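Local coordinates for protein endo-alpha-mannosidase (Bacteroides thetaiotaomicron, PDB 4ACY) that probably cleaves internal alpha-mannosidic linkages in mannose-containing glycans, acting as an endo-alpha-mannosidase of glycoside hydrolase family 99, at residues Phe151-Phe156 with Pro188-Tyr193; Leu223-Thr228 with Gly244-Phe249; Asp236-Cys241 with Lys271-Leu276; Phe277-Gly282 with Ser317-Ile322. All coordinates share one frame; numbering follows the deposited sequence.

Contact 1: Phe151-Phe156 with Pro188-Tyr193; sequences FHIEPF and PLFFIY
Tyr-193 packs against His-152, Glu-154 and Pro-155 where two adjacent parallel strands of the TIM barrel, 148-153 and 189-192, run out at their C-terminal ends; helix 161-175 makes the beta-alpha-beta crossover between them. With CG anti to the backbone N (chi1 180°), the Tyr-193 ring is carried back to segment 151-156. Pro-155 CG reaches the ring edge close to its plane, 3.5 Å from Tyr-193 CD2. Glu-154 OE1 approaches obliquely instead, 3.6 Å from Tyr-193 CG, its carboxylate turned 47° against the ring. OE2 of the same carboxylate bonds to Thr-123 OG1, lies close to a bound formic acid, probably from the crystallisation liquor, and overlies one face of the His-152 imidazole near its rim. An alanine in place of Tyr-193 would probably open a gap beside Pro-155 and leave the Glu-154 carboxylate freer to turn. His-152 points into the barrel, its CD2 3.5 Å from Phe-191 CB and its NE2 3.5 Å from Tyr-193 CB, while NE2 also bonds to Tyr-246 OH. On the other sheet face, toward helix 161-175, Phe-190 CD2 lies obliquely 4.1 Å from Phe-151 CB and also meets Ile-153 CG1. Backbone bonds join Phe-191 N to Phe-151 O, Ile-153 N to Phe-191 O (2.8 Å) and Tyr-193 N to Ile-153 O. A water over the centre of the Phe-190 ring donates to Leu-189 O at 2.6 Å.

Contact 2: Leu223-Thr228 with Gly244-Phe249; sequences LFIGLT and GFYTYF
Leu-227 CD1 sits over the centre of the Tyr-246 ring, 4.1 Å from its centroid and 8° off the ring normal, a CH-pi contact between adjacent parallel strands 223-227 and 244-246 of the TIM barrel. CG of Tyr-246 is placed between the backbone N and the carbonyl carbon (chi1 75°), which lays the ring against the neighbouring strand: Gly-226 O meets its edge, 3.3 Å from Tyr-246 CD1, and Ile-225 CG2 packs 3.7 Å from that same CD1. Beyond the ring, Tyr-246 OH bonds to His-152 NE2. A leucine in place of Tyr-246 would probably leave that imidazole nitrogen without its hydroxyl mate and strip Leu-227 of the flat face it rests on. Gly-244 suits the packing, because a CB on it would clash with Ile-225 CD1. Phe-245, on the face opposite to Tyr-246, runs side by side with Thr-228, which follows the strand, and Thr-228 CG2 is 3.7 Å from Phe-245 CD2. Backbone bonds link Gly-226 N to Gly-244 O, Tyr-246 N to Gly-226 O and, nearly straight at 170°, Thr-228 N to Tyr-246 O (3.0 Å). Past the strand ends a water donates to both Thr-228 O and Thr-247 O. The contact thus pairs parallel-strand backbone bonds, weak at the Gly-244 N to Phe-224 O end, with apolar packing, and the Tyr-246 hydroxyl ties this strand pair to His-152 across the barrel interior.

Contact 3: Asp236-Cys241 with Lys271-Leu276; sequences DIETAC and KAHNKL
This is a surface contact between the C-terminal ends of two successive outer helices of the TIM barrel, 235-239 and 263-272, carried by Glu-238 against His-273 and Lys-275. Both helices finish in a Schellman motif, with Cys-241 and Asn-274 at positive phi. Glu-238 leaves its backbone with CG anti to N (chi1 176°) and bends at chi2, bringing OE1 within 2.8 Å of His-273 ND1. The imidazole donates this hydrogen bond to the syn side of the carboxylate, whose plane stands 87° from the ring; OE1 lies 23° out of the ring plane. The His-273 ring also stacks on Trp-269, which probably limits how it can turn. Lys-275 bends at chi2 and then extends along the first helix end, its CD 4.3 Å from Ile-237 CG2 and its CE 4.1 Å from Glu-238 CA. Its NZ bonds to Met-242 O, and at 5.6 Å from Glu-238 OE2 it makes no salt bridge, although the opposite charges probably attract. A positive group at the carbonyl end of helix 235-239 is likely to be favoured as well. One water completes the link, donating to Glu-238 O at 2.8 Å while accepting from Lys-275 NZ at 2.8 Å.

Contact 4: Phe277-Gly282 with Ser317-Ile322; sequences FIPSVG and SGASYI
Ser-317 OG, 3.9 Å from Phe-277 CE2, is gripped by two backbone groups: it accepts from Ala-319 N at 3.2 Å in an ST turn and also bonds to Ala-314 O. The turn leads from helix 305-316 toward strand 322-324 of the TIM barrel, and here it packs on the adjacent strand 276-281. With CG anti to the backbone N (chi1 169°), the Phe-277 ring lies against Pro-279, whose CD stands 3.7 Å above the ring centre. Ala-319 CB presses in beside this pair, 3.5 Å from Pro-279 CD, which is tight for two carbons. Having no N-H, Pro-279 cannot donate to Tyr-321 O; its CD lies 3.4 Å from that oxygen instead. Both Tyr-321 N and O are buried here and find no partner in the model. Ile-278 places CG1 and CG2 against Tyr-321 CB, whereas the phenol leads away to stack on His-41 and bond to Thr-184 OG1. Farther along the strand, Val-281 CG2 meets Ile-322 CG2 at 4.0 Å, and both side chains touch Ala-314 of helix 305-316. No direct hydrogen bond joins the two segments, but a water donates to Phe-277 O and accepts from Ser-320 N, each at 2.8 Å.

Contacts 1, 2 and 4 are buried, whereas contact 3 lies on the surface, with its centre about 21 Å from the centre of the chain. Contacts 1 and 2 are parallel strand pairs; they meet where neighbouring strands 189-192 and 223-227 bond from Ile-225 N to Phe-190 O. Contact 4 involves the next strand round, 276-281, bonded to contact 2 from Ile-278 N to Phe-245 O, but its own segments meet by apolar packing and a water. Contact 3 relies on charged and polar side chains; its segments alternate along the chain with those of contact 2, and Leu-276 O reaches Phe-245 N at the barrel wall.

Contact 1: Phe151-Phe156 with Pro188-Tyr193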
loop_
_atom_site.group_PDB
_atom_site.type_symbol
_atom_site.label_atom_id
_atom_site.label_comp_id
_atom_site.label_asym_id
_atom_site.label_seq_id
_atom_site.Cartn_x
_atom_site.Cartn_y
_atom_site.Cartn_z
ATOM N N PHE A 151 -5.848 7.295 1.827
ATOM C CA PHE A 151 -6.655 6.084 1.765
ATOM C C PHE A 151 -6.455 5.321 0.477
ATOM O O PHE A 151 -6.310 5.927 -0.591
ATOM C CB PHE A 151 -8.135 6.433 2.001
ATOM C CG PHE A 151 -8.398 6.892 3.399
ATOM C CD1 PHE A 151 -8.016 8.177 3.812
ATOM C CD2 PHE A 151 -8.970 6.027 4.321
ATOM C CE1 PHE A 151 -8.204 8.590 5.146
ATOM C CE2 PHE A 151 -9.170 6.425 5.643
ATOM C CZ PHE A 151 -8.787 7.708 6.056
ATOM N N HIS A 152 -6.429 3.993 0.618
ATOM C CA HIS A 152 -6.209 3.061 -0.476
ATOM C C HIS A 152 -7.509 2.296 -0.678
ATOM O O HIS A 152 -7.839 1.411 0.105
ATOM C CB HIS A 152 -5.064 2.101 -0.088
ATOM C CG HIS A 152 -4.528 1.296 -1.235
ATOM N ND1 HIS A 152 -3.591 0.306 -1.059
ATOM C CD2 HIS A 152 -4.767 1.354 -2.567
ATOM C CE1 HIS A 152 -3.276 -0.221 -2.234
ATOM N NE2 HIS A 152 -3.982 0.394 -3.169
ATOM N N ILE A 153 -8.277 2.685 -1.691
ATOM C CA ILE A 153 -9.617 2.124 -1.898
ATOM C C ILE A 153 -9.538 0.752 -2.553
ATOM O O ILE A 153 -9.081 0.615 -3.693
ATOM C CB ILE A 153 -10.496 3.074 -2.729
ATOM C CG1 ILE A 153 -10.506 4.467 -2.091
ATOM C CG2 ILE A 153 -11.940 2.514 -2.904
ATOM C CD1 ILE A 153 -11.190 4.555 -0.737
ATOM N N GLU A 154 -9.998 -0.255 -1.817
ATOM C CA GLU A 154 -9.809 -1.644 -2.226
ATOM C C GLU A 154 -11.027 -2.141 -3.000
ATOM O O GLU A 154 -12.036 -1.436 -3.043
ATOM C CB GLU A 154 -9.543 -2.521 -1.008
ATOM C CG GLU A 154 -8.279 -2.101 -0.237
ATOM C CD GLU A 154 -6.997 -2.613 -0.854
ATOM O OE1 GLU A 154 -7.047 -3.300 -1.906
ATOM O OE2 GLU A 154 -5.915 -2.328 -0.266
ATOM N N PRO A 155 -10.927 -3.333 -3.634
ATOM C CA PRO A 155 -12.074 -3.866 -4.404
ATOM C C PRO A 155 -13.115 -4.525 -3.509
ATOM O O PRO A 155 -13.232 -5.752 -3.469
ATOM C CB PRO A 155 -11.421 -4.886 -5.362
ATOM C CG PRO A 155 -9.929 -4.658 -5.259
ATOM C CD PRO A 155 -9.717 -4.138 -3.869
ATOM N N PHE A 156 -13.859 -3.696 -2.784
ATOM C CA PHE A 156 -14.869 -4.179 -1.879
ATOM C C PHE A 156 -16.106 -4.618 -2.654
ATOM O O PHE A 156 -16.295 -4.232 -3.820
ATOM C CB PHE A 156 -15.199 -3.121 -0.822
ATOM C CG PHE A 156 -15.622 -1.787 -1.388
ATOM C CD1 PHE A 156 -16.938 -1.577 -1.799
ATOM C CD2 PHE A 156 -14.711 -0.732 -1.474
ATOM C CE1 PHE A 156 -17.345 -0.335 -2.306
ATOM C CE2 PHE A 156 -15.103 0.519 -1.988
ATOM C CZ PHE A 156 -16.421 0.713 -2.407
ATOM N N PRO A 188 -6.656 16.073 -1.106
ATOM C CA PRO A 188 -6.504 14.702 -0.615
ATOM C C PRO A 188 -6.047 13.812 -1.757
ATOM O O PRO A 188 -6.295 14.125 -2.917
ATOM C CB PRO A 188 -7.912 14.299 -0.178
ATOM C CG PRO A 188 -8.772 15.511 -0.315
ATOM C CD PRO A 188 -8.063 16.514 -1.144
ATOM N N LEU A 189 -5.402 12.703 -1.423
ATOM C CA LEU A 189 -4.955 11.758 -2.433
ATOM C C LEU A 189 -5.581 10.398 -2.145
ATOM O O LEU A 189 -5.556 9.953 -1.001
ATOM C CB LEU A 189 -3.426 11.675 -2.429
ATOM C CG LEU A 189 -2.868 10.952 -3.661
ATOM C CD1 LEU A 189 -1.638 11.636 -4.213
ATOM C CD2 LEU A 189 -2.587 9.521 -3.286
ATOM N N PHE A 190 -6.164 9.763 -3.174
ATOM C CA PHE A 190 -6.733 8.422 -3.051
ATOM C C PHE A 190 -6.092 7.504 -4.092
ATOM O O PHE A 190 -6.078 7.835 -5.296
ATOM C CB PHE A 190 -8.242 8.459 -3.319
ATOM C CG PHE A 190 -9.041 9.184 -2.272
ATOM C CD1 PHE A 190 -9.204 10.570 -2.334
ATOM C CD2 PHE A 190 -9.658 8.483 -1.245
ATOM C CE1 PHE A 190 -9.971 11.246 -1.358
ATOM C CE2 PHE A 190 -10.409 9.146 -0.266
ATOM C CZ PHE A 190 -10.569 10.533 -0.327
ATOM N N PHE A 191 -5.593 6.349 -3.636
ATOM C CA PHE A 191 -5.178 5.272 -4.538
ATOM C C PHE A 191 -6.364 4.349 -4.705
ATOM O O PHE A 191 -7.128 4.125 -3.762
ATOM C CB PHE A 191 -4.008 4.468 -3.959
ATOM C CG PHE A 191 -2.718 5.240 -3.854
ATOM C CD1 PHE A 191 -1.834 5.273 -4.908
ATOM C CD2 PHE A 191 -2.395 5.929 -2.681
ATOM C CE1 PHE A 191 -0.608 5.976 -4.822
ATOM C CE2 PHE A 191 -1.192 6.639 -2.574
ATOM C CZ PHE A 191 -0.303 6.682 -3.649
ATOM N N ILE A 192 -6.543 3.833 -5.916
ATOM C CA ILE A 192 -7.661 2.940 -6.179
ATOM C C ILE A 192 -7.127 1.630 -6.752
ATOM O O ILE A 192 -6.733 1.550 -7.916
ATOM C CB ILE A 192 -8.720 3.555 -7.121
ATOM C CG1 ILE A 192 -9.195 4.925 -6.618
ATOM C CG2 ILE A 192 -9.910 2.593 -7.242
ATOM C CD1 ILE A 192 -10.114 5.677 -7.627
ATOM N N TYR A 193 -7.103 0.607 -5.908
ATOM C CA TYR A 193 -6.534 -0.688 -6.276
ATOM C C TYR A 193 -7.408 -1.411 -7.307
ATOM O O TYR A 193 -8.644 -1.405 -7.204
ATOM C CB TYR A 193 -6.311 -1.527 -5.014
ATOM C CG TYR A 193 -5.721 -2.899 -5.278
ATOM C CD1 TYR A 193 -4.343 -3.099 -5.286
ATOM C CD2 TYR A 193 -6.544 -4.000 -5.472
ATOM C CE1 TYR A 193 -3.794 -4.389 -5.518
ATOM C CE2 TYR A 193 -6.015 -5.270 -5.698
ATOM C CZ TYR A 193 -4.646 -5.456 -5.718
ATOM O OH TYR A 193 -4.123 -6.730 -5.943
HETATM O O HOH W 1 -7.300 9.977 0.992
#

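Contact 2: Leu223-Thr228 with Gly244-Phe249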
loop_
_atom_site.group_PDB
_atom_site.type_symbol
_atom_site.label_atom_id
_atom_site.label_comp_id
_atom_site.label_asym_id
_atom_site.label_seq_id
_atom_site.Cartn_x
_atom_site.Cartn_y
_atom_site.Cartn_z
ATOM N N LEU A 223 -7.126 14.106 -5.569
ATOM C CA LEU A 223 -6.275 13.494 -6.563
ATOM C C LEU A 223 -6.548 12.002 -6.500
ATOM O O LEU A 223 -6.337 11.364 -5.469
ATOM C CB LEU A 223 -4.807 13.779 -6.253
ATOM C CG LEU A 223 -4.329 15.235 -6.398
ATOM C CD1 LEU A 223 -3.003 15.405 -5.683
ATOM C CD2 LEU A 223 -4.224 15.688 -7.865
ATOM N N PHE A 224 -7.052 11.470 -7.601
ATOM C CA PHE A 224 -7.436 10.072 -7.680
ATOM C C PHE A 224 -6.475 9.336 -8.587
ATOM O O PHE A 224 -6.292 9.681 -9.756
ATOM C CB PHE A 224 -8.885 9.991 -8.153
ATOM C CG PHE A 224 -9.818 10.750 -7.255
ATOM C CD1 PHE A 224 -10.236 10.196 -6.049
ATOM C CD2 PHE A 224 -10.221 12.051 -7.587
ATOM C CE1 PHE A 224 -11.068 10.915 -5.192
ATOM C CE2 PHE A 224 -11.054 12.769 -6.744
ATOM C CZ PHE A 224 -11.487 12.203 -5.546
ATOM N N ILE A 225 -5.861 8.305 -8.016
ATOM C CA ILE A 225 -4.728 7.633 -8.602
ATOM C C ILE A 225 -5.113 6.190 -8.893
ATOM O O ILE A 225 -5.321 5.390 -7.970
ATOM C CB ILE A 225 -3.495 7.673 -7.620
ATOM C CG1 ILE A 225 -3.201 9.113 -7.137
ATOM C CG2 ILE A 225 -2.275 6.993 -8.237
ATOM C CD1 ILE A 225 -2.813 10.120 -8.238
ATOM N N GLY A 226 -5.206 5.856 -10.180
ATOM C CA GLY A 226 -5.587 4.493 -10.593
ATOM C C GLY A 226 -4.418 3.541 -10.758
ATOM O O GLY A 226 -3.283 3.952 -11.006
ATOM N N LEU A 227 -4.686 2.254 -10.567
ATOM C CA LEU A 227 -3.678 1.223 -10.767
ATOM C C LEU A 227 -3.574 0.947 -12.259
ATOM O O LEU A 227 -4.576 0.623 -12.916
ATOM C CB LEU A 227 -4.046 -0.057 -10.007
ATOM C CG LEU A 227 -3.041 -1.211 -10.079
ATOM C CD1 LEU A 227 -1.716 -0.779 -9.509
ATOM C CD2 LEU A 227 -3.591 -2.410 -9.302
ATOM N N THR A 228 -2.367 1.107 -12.791
ATOM C CA THR A 228 -2.108 0.785 -14.183
ATOM C C THR A 228 -1.350 -0.534 -14.231
ATOM O O THR A 228 -0.502 -0.783 -13.390
ATOM C CB THR A 228 -1.343 1.916 -14.936
ATOM O OG1 THR A 228 -1.276 1.604 -16.348
ATOM C CG2 THR A 228 0.052 2.102 -14.385
ATOM N N GLY A 244 -3.840 10.591 -11.885
ATOM C CA GLY A 244 -2.567 9.921 -12.006
ATOM C C GLY A 244 -2.680 8.419 -11.910
ATOM O O GLY A 244 -3.780 7.855 -11.953
ATOM N N PHE A 245 -1.522 7.785 -11.775
ATOM C CA PHE A 245 -1.460 6.317 -11.776
ATOM C C PHE A 245 -0.332 5.779 -10.914
ATOM O O PHE A 245 0.702 6.425 -10.753
ATOM C CB PHE A 245 -1.321 5.771 -13.212
ATOM C CG PHE A 245 -0.177 6.349 -13.982
ATOM C CD1 PHE A 245 -0.315 7.569 -14.644
ATOM C CD2 PHE A 245 1.032 5.659 -14.095
ATOM C CE1 PHE A 245 0.756 8.111 -15.380
ATOM C CE2 PHE A 245 2.098 6.189 -14.836
ATOM C CZ PHE A 245 1.955 7.415 -15.478
ATOM N N TYR A 246 -0.544 4.580 -10.364
ATOM C CA TYR A 246 0.483 3.895 -9.571
ATOM C C TYR A 246 0.569 2.452 -10.002
ATOM O O TYR A 246 -0.278 1.991 -10.783
ATOM C CB TYR A 246 0.224 4.013 -8.054
ATOM C CG TYR A 246 -0.895 3.155 -7.471
ATOM C CD1 TYR A 246 -2.219 3.261 -7.927
ATOM C CD2 TYR A 246 -0.630 2.265 -6.420
ATOM C CE1 TYR A 246 -3.249 2.468 -7.364
ATOM C CE2 TYR A 246 -1.644 1.496 -5.829
ATOM C CZ TYR A 246 -2.953 1.591 -6.317
ATOM O OH TYR A 246 -3.976 0.851 -5.762
ATOM N N THR A 247 1.584 1.752 -9.509
ATOM C CA THR A 247 1.938 0.437 -10.064
ATOM C C THR A 247 1.716 -0.713 -9.094
ATOM O O THR A 247 1.553 -1.867 -9.518
ATOM C CB THR A 247 3.377 0.408 -10.589
ATOM O OG1 THR A 247 4.294 0.639 -9.514
ATOM C CG2 THR A 247 3.568 1.482 -11.664
ATOM N N TYR A 248 1.724 -0.373 -7.803
ATOM C CA TYR A 248 1.520 -1.284 -6.675
ATOM C C TYR A 248 2.507 -2.453 -6.503
ATOM O O TYR A 248 3.226 -2.521 -5.506
ATOM C CB TYR A 248 0.064 -1.782 -6.509
ATOM C CG TYR A 248 -0.029 -2.499 -5.196
ATOM C CD1 TYR A 248 -0.049 -1.777 -4.004
ATOM C CD2 TYR A 248 0.040 -3.899 -5.131
ATOM C CE1 TYR A 248 -0.044 -2.423 -2.769
ATOM C CE2 TYR A 248 0.045 -4.564 -3.881
ATOM C CZ TYR A 248 -0.002 -3.812 -2.716
ATOM O OH TYR A 248 -0.009 -4.433 -1.476
ATOM N N PHE A 249 2.495 -3.393 -7.449
ATOM C CA PHE A 249 3.132 -4.697 -7.225
ATOM C C PHE A 249 4.623 -4.595 -6.934
ATOM O O PHE A 249 5.354 -3.968 -7.679
ATOM C CB PHE A 249 2.844 -5.624 -8.406
ATOM C CG PHE A 249 1.385 -5.791 -8.652
ATOM C CD1 PHE A 249 0.607 -6.534 -7.758
ATOM C CD2 PHE A 249 0.770 -5.159 -9.728
ATOM C CE1 PHE A 249 -0.771 -6.668 -7.943
ATOM C CE2 PHE A 249 -0.611 -5.286 -9.930
ATOM C CZ PHE A 249 -1.380 -6.042 -9.037
HETATM O O HOH W 2 0.944 -2.776 -12.122
#

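Contact 3: Asp236-Cys241 with Lys271-Leu276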
loop_
_atom_site.group_PDB
_atom_site.type_symbol
_atom_site.label_atom_id
_atom_site.label_comp_id
_atom_site.label_asym_id
_atom_site.label_seq_id
_atom_site.Cartn_x
_atom_site.Cartn_y
_atom_site.Cartn_z
ATOM N N ASP A 236 -6.068 4.990 -20.696
ATOM C CA ASP A 236 -7.275 4.727 -19.911
ATOM C C ASP A 236 -7.329 5.631 -18.685
ATOM O O ASP A 236 -8.408 5.962 -18.222
ATOM C CB ASP A 236 -7.379 3.262 -19.468
ATOM C CG ASP A 236 -7.570 2.303 -20.630
ATOM O OD1 ASP A 236 -7.926 2.750 -21.735
ATOM O OD2 ASP A 236 -7.347 1.089 -20.428
ATOM N N ILE A 237 -6.164 5.996 -18.151
ATOM C CA ILE A 237 -6.100 6.944 -17.028
ATOM C C ILE A 237 -6.724 8.276 -17.449
ATOM O O ILE A 237 -7.492 8.878 -16.700
ATOM C CB ILE A 237 -4.646 7.154 -16.501
ATOM C CG1 ILE A 237 -4.052 5.838 -15.957
ATOM C CG2 ILE A 237 -4.593 8.296 -15.465
ATOM C CD1 ILE A 237 -4.870 5.165 -14.829
ATOM N N GLU A 238 -6.411 8.703 -18.670
ATOM C CA GLU A 238 -6.897 9.968 -19.199
ATOM C C GLU A 238 -8.404 9.904 -19.496
ATOM O O GLU A 238 -9.155 10.816 -19.146
ATOM C CB GLU A 238 -6.070 10.368 -20.434
ATOM C CG GLU A 238 -6.558 11.626 -21.125
ATOM C CD GLU A 238 -5.447 12.453 -21.756
ATOM O OE1 GLU A 238 -4.415 11.895 -22.199
ATOM O OE2 GLU A 238 -5.623 13.688 -21.807
ATOM N N THR A 239 -8.845 8.817 -20.122
ATOM C CA THR A 239 -10.261 8.614 -20.412
ATOM C C THR A 239 -11.097 8.534 -19.135
ATOM O O THR A 239 -12.233 9.013 -19.087
ATOM C CB THR A 239 -10.471 7.345 -21.256
ATOM O OG1 THR A 239 -9.668 7.447 -22.436
ATOM C CG2 THR A 239 -11.940 7.179 -21.636
ATOM N N ALA A 240 -10.518 7.922 -18.102
ATOM C CA ALA A 240 -11.184 7.811 -16.811
ATOM C C ALA A 240 -11.202 9.144 -16.059
ATOM O O ALA A 240 -11.893 9.272 -15.047
ATOM C CB ALA A 240 -10.498 6.737 -15.960
ATOM N N CYS A 241 -10.431 10.115 -16.547
ATOM C CA CYS A 241 -10.297 11.440 -15.922
ATOM C C CYS A 241 -9.658 11.383 -14.534
ATOM O O CYS A 241 -9.899 12.243 -13.683
ATOM C CB CYS A 241 -11.639 12.186 -15.877
ATOM S SG CYS A 241 -12.240 12.582 -17.539
ATOM N N LYS A 271 4.143 13.377 -17.449
ATOM C CA LYS A 271 4.480 14.791 -17.635
ATOM C C LYS A 271 3.766 15.330 -18.880
ATOM O O LYS A 271 3.116 16.382 -18.832
ATOM C CB LYS A 271 6.006 14.948 -17.730
ATOM C CG LYS A 271 6.548 16.378 -17.737
ATOM C CD LYS A 271 8.084 16.349 -17.828
ATOM C CE LYS A 271 8.666 17.656 -18.383
ATOM N NZ LYS A 271 9.224 18.509 -17.292
ATOM N N ALA A 272 3.853 14.586 -19.980
ATOM C CA ALA A 272 3.230 15.010 -21.234
ATOM C C ALA A 272 1.701 15.064 -21.161
ATOM O O ALA A 272 1.076 15.812 -21.909
ATOM C CB ALA A 272 3.697 14.119 -22.402
ATOM N N HIS A 273 1.103 14.286 -20.255
ATOM C CA HIS A 273 -0.355 14.207 -20.148
ATOM C C HIS A 273 -0.945 14.829 -18.880
ATOM O O HIS A 273 -2.118 14.595 -18.552
ATOM C CB HIS A 273 -0.808 12.756 -20.323
ATOM C CG HIS A 273 -0.614 12.249 -21.713
ATOM N ND1 HIS A 273 -1.625 12.250 -22.652
ATOM C CD2 HIS A 273 0.489 11.788 -22.345
ATOM C CE1 HIS A 273 -1.159 11.777 -23.793
ATOM N NE2 HIS A 273 0.120 11.491 -23.636
ATOM N N ASN A 274 -0.137 15.641 -18.201
ATOM C CA ASN A 274 -0.530 16.311 -16.951
ATOM C C ASN A 274 -1.083 15.351 -15.883
ATOM O O ASN A 274 -2.105 15.633 -15.234
ATOM C CB ASN A 274 -1.527 17.455 -17.224
ATOM C CG ASN A 274 -1.533 18.505 -16.119
ATOM O OD1 ASN A 274 -0.508 18.768 -15.485
ATOM N ND2 ASN A 274 -2.693 19.111 -15.887
ATOM N N LYS A 275 -0.413 14.213 -15.724
ATOM C CA LYS A 275 -0.819 13.204 -14.733
ATOM C C LYS A 275 0.317 12.956 -13.743
ATOM O O LYS A 275 1.480 13.221 -14.049
ATOM C CB LYS A 275 -1.208 11.879 -15.419
ATOM C CG LYS A 275 -2.379 11.964 -16.408
ATOM C CD LYS A 275 -3.675 12.467 -15.752
ATOM C CE LYS A 275 -4.818 12.519 -16.752
ATOM N NZ LYS A 275 -6.037 13.224 -16.237
ATOM N N LEU A 276 -0.021 12.438 -12.560
ATOM C CA LEU A 276 0.975 12.096 -11.559
ATOM C C LEU A 276 1.313 10.626 -11.638
ATOM O O LEU A 276 0.435 9.780 -11.467
ATOM C CB LEU A 276 0.461 12.396 -10.154
ATOM C CG LEU A 276 0.300 13.857 -9.734
ATOM C CD1 LEU A 276 -0.255 13.861 -8.325
ATOM C CD2 LEU A 276 1.644 14.582 -9.774
HETATM O O HOH W 3 -7.985 13.133 -18.215
#

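Contact 4: Phe277-Gly282 with Ser317-Ile322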
loop_
_atom_site.group_PDB
_atom_site.type_symbol
_atom_site.label_atom_id
_atom_site.label_comp_id
_atom_site.label_asym_id
_atom_site.label_seq_id
_atom_site.Cartn_x
_atom_site.Cartn_y
_atom_site.Cartn_z
ATOM N N PHE A 277 2.579 10.333 -11.904
ATOM C CA PHE A 277 3.092 8.963 -11.851
ATOM C C PHE A 277 3.623 8.682 -10.452
ATOM O O PHE A 277 4.512 9.395 -9.954
ATOM C CB PHE A 277 4.200 8.797 -12.895
ATOM C CG PHE A 277 4.995 7.516 -12.787
ATOM C CD1 PHE A 277 4.382 6.280 -12.524
ATOM C CD2 PHE A 277 6.374 7.548 -12.990
ATOM C CE1 PHE A 277 5.148 5.117 -12.463
ATOM C CE2 PHE A 277 7.137 6.402 -12.938
ATOM C CZ PHE A 277 6.524 5.177 -12.680
ATOM N N ILE A 278 3.090 7.634 -9.821
ATOM C CA ILE A 278 3.566 7.253 -8.490
ATOM C C ILE A 278 4.039 5.797 -8.530
ATOM O O ILE A 278 3.240 4.887 -8.335
ATOM C CB ILE A 278 2.464 7.457 -7.391
ATOM C CG1 ILE A 278 1.845 8.868 -7.512
ATOM C CG2 ILE A 278 3.053 7.170 -5.994
ATOM C CD1 ILE A 278 0.868 9.187 -6.396
ATOM N N PRO A 279 5.338 5.566 -8.815
ATOM C CA PRO A 279 5.826 4.186 -8.838
ATOM C C PRO A 279 5.701 3.576 -7.448
ATOM O O PRO A 279 5.718 4.307 -6.444
ATOM C CB PRO A 279 7.303 4.329 -9.208
ATOM C CG PRO A 279 7.662 5.759 -8.825
ATOM C CD PRO A 279 6.405 6.546 -9.078
ATOM N N SER A 280 5.556 2.254 -7.402
ATOM C CA SER A 280 5.566 1.531 -6.142
ATOM C C SER A 280 6.809 0.667 -6.026
ATOM O O SER A 280 7.120 -0.120 -6.926
ATOM C CB SER A 280 4.303 0.677 -5.980
ATOM O OG SER A 280 3.128 1.466 -6.114
ATOM N N VAL A 281 7.525 0.863 -4.920
ATOM C CA VAL A 281 8.775 0.153 -4.632
ATOM C C VAL A 281 8.606 -0.769 -3.447
ATOM O O VAL A 281 7.970 -0.403 -2.452
ATOM C CB VAL A 281 9.915 1.172 -4.316
ATOM C CG1 VAL A 281 11.219 0.465 -3.923
ATOM C CG2 VAL A 281 10.124 2.094 -5.519
ATOM N N GLY A 282 9.188 -1.966 -3.543
ATOM C CA GLY A 282 9.169 -2.915 -2.440
ATOM C C GLY A 282 10.512 -3.599 -2.207
ATOM O O GLY A 282 11.370 -3.597 -3.094
ATOM N N SER A 317 13.570 7.697 -12.202
ATOM C CA SER A 317 12.483 7.910 -13.159
ATOM C C SER A 317 12.096 9.383 -13.252
ATOM O O SER A 317 11.535 9.812 -14.261
ATOM C CB SER A 317 11.252 7.089 -12.773
ATOM O OG SER A 317 10.589 7.666 -11.657
ATOM N N GLY A 318 12.374 10.138 -12.184
ATOM C CA GLY A 318 11.966 11.543 -12.090
ATOM C C GLY A 318 10.578 11.760 -11.483
ATOM O O GLY A 318 10.092 12.892 -11.431
ATOM N N ALA A 319 9.939 10.683 -11.020
ATOM C CA ALA A 319 8.636 10.777 -10.351
ATOM C C ALA A 319 8.728 11.715 -9.155
ATOM O O ALA A 319 9.780 11.805 -8.509
ATOM C CB ALA A 319 8.167 9.410 -9.900
ATOM N N SER A 320 7.632 12.413 -8.885
ATOM C CA SER A 320 7.547 13.388 -7.779
ATOM C C SER A 320 7.089 12.755 -6.464
ATOM O O SER A 320 7.234 13.358 -5.392
ATOM C CB SER A 320 6.590 14.533 -8.147
ATOM O OG SER A 320 7.082 15.288 -9.246
ATOM N N TYR A 321 6.496 11.565 -6.559
ATOM C CA TYR A 321 5.983 10.849 -5.385
ATOM C C TYR A 321 6.418 9.420 -5.528
ATOM O O TYR A 321 6.456 8.903 -6.642
ATOM C CB TYR A 321 4.445 10.848 -5.364
ATOM C CG TYR A 321 3.811 12.196 -5.170
ATOM C CD1 TYR A 321 3.659 13.069 -6.245
ATOM C CD2 TYR A 321 3.339 12.587 -3.919
ATOM C CE1 TYR A 321 3.071 14.313 -6.081
ATOM C CE2 TYR A 321 2.751 13.840 -3.736
ATOM C CZ TYR A 321 2.620 14.684 -4.824
ATOM O OH TYR A 321 2.048 15.914 -4.648
ATOM N N ILE A 322 6.743 8.783 -4.414
ATOM C CA ILE A 322 7.082 7.359 -4.421
ATOM C C ILE A 322 6.229 6.662 -3.390
ATOM O O ILE A 322 6.051 7.163 -2.277
ATOM C CB ILE A 322 8.607 7.129 -4.198
ATOM C CG1 ILE A 322 9.388 7.651 -5.414
ATOM C CG2 ILE A 322 8.922 5.618 -3.947
ATOM C CD1 ILE A 322 10.912 7.562 -5.252
HETATM O O HOH W 4 5.030 12.115 -9.851
#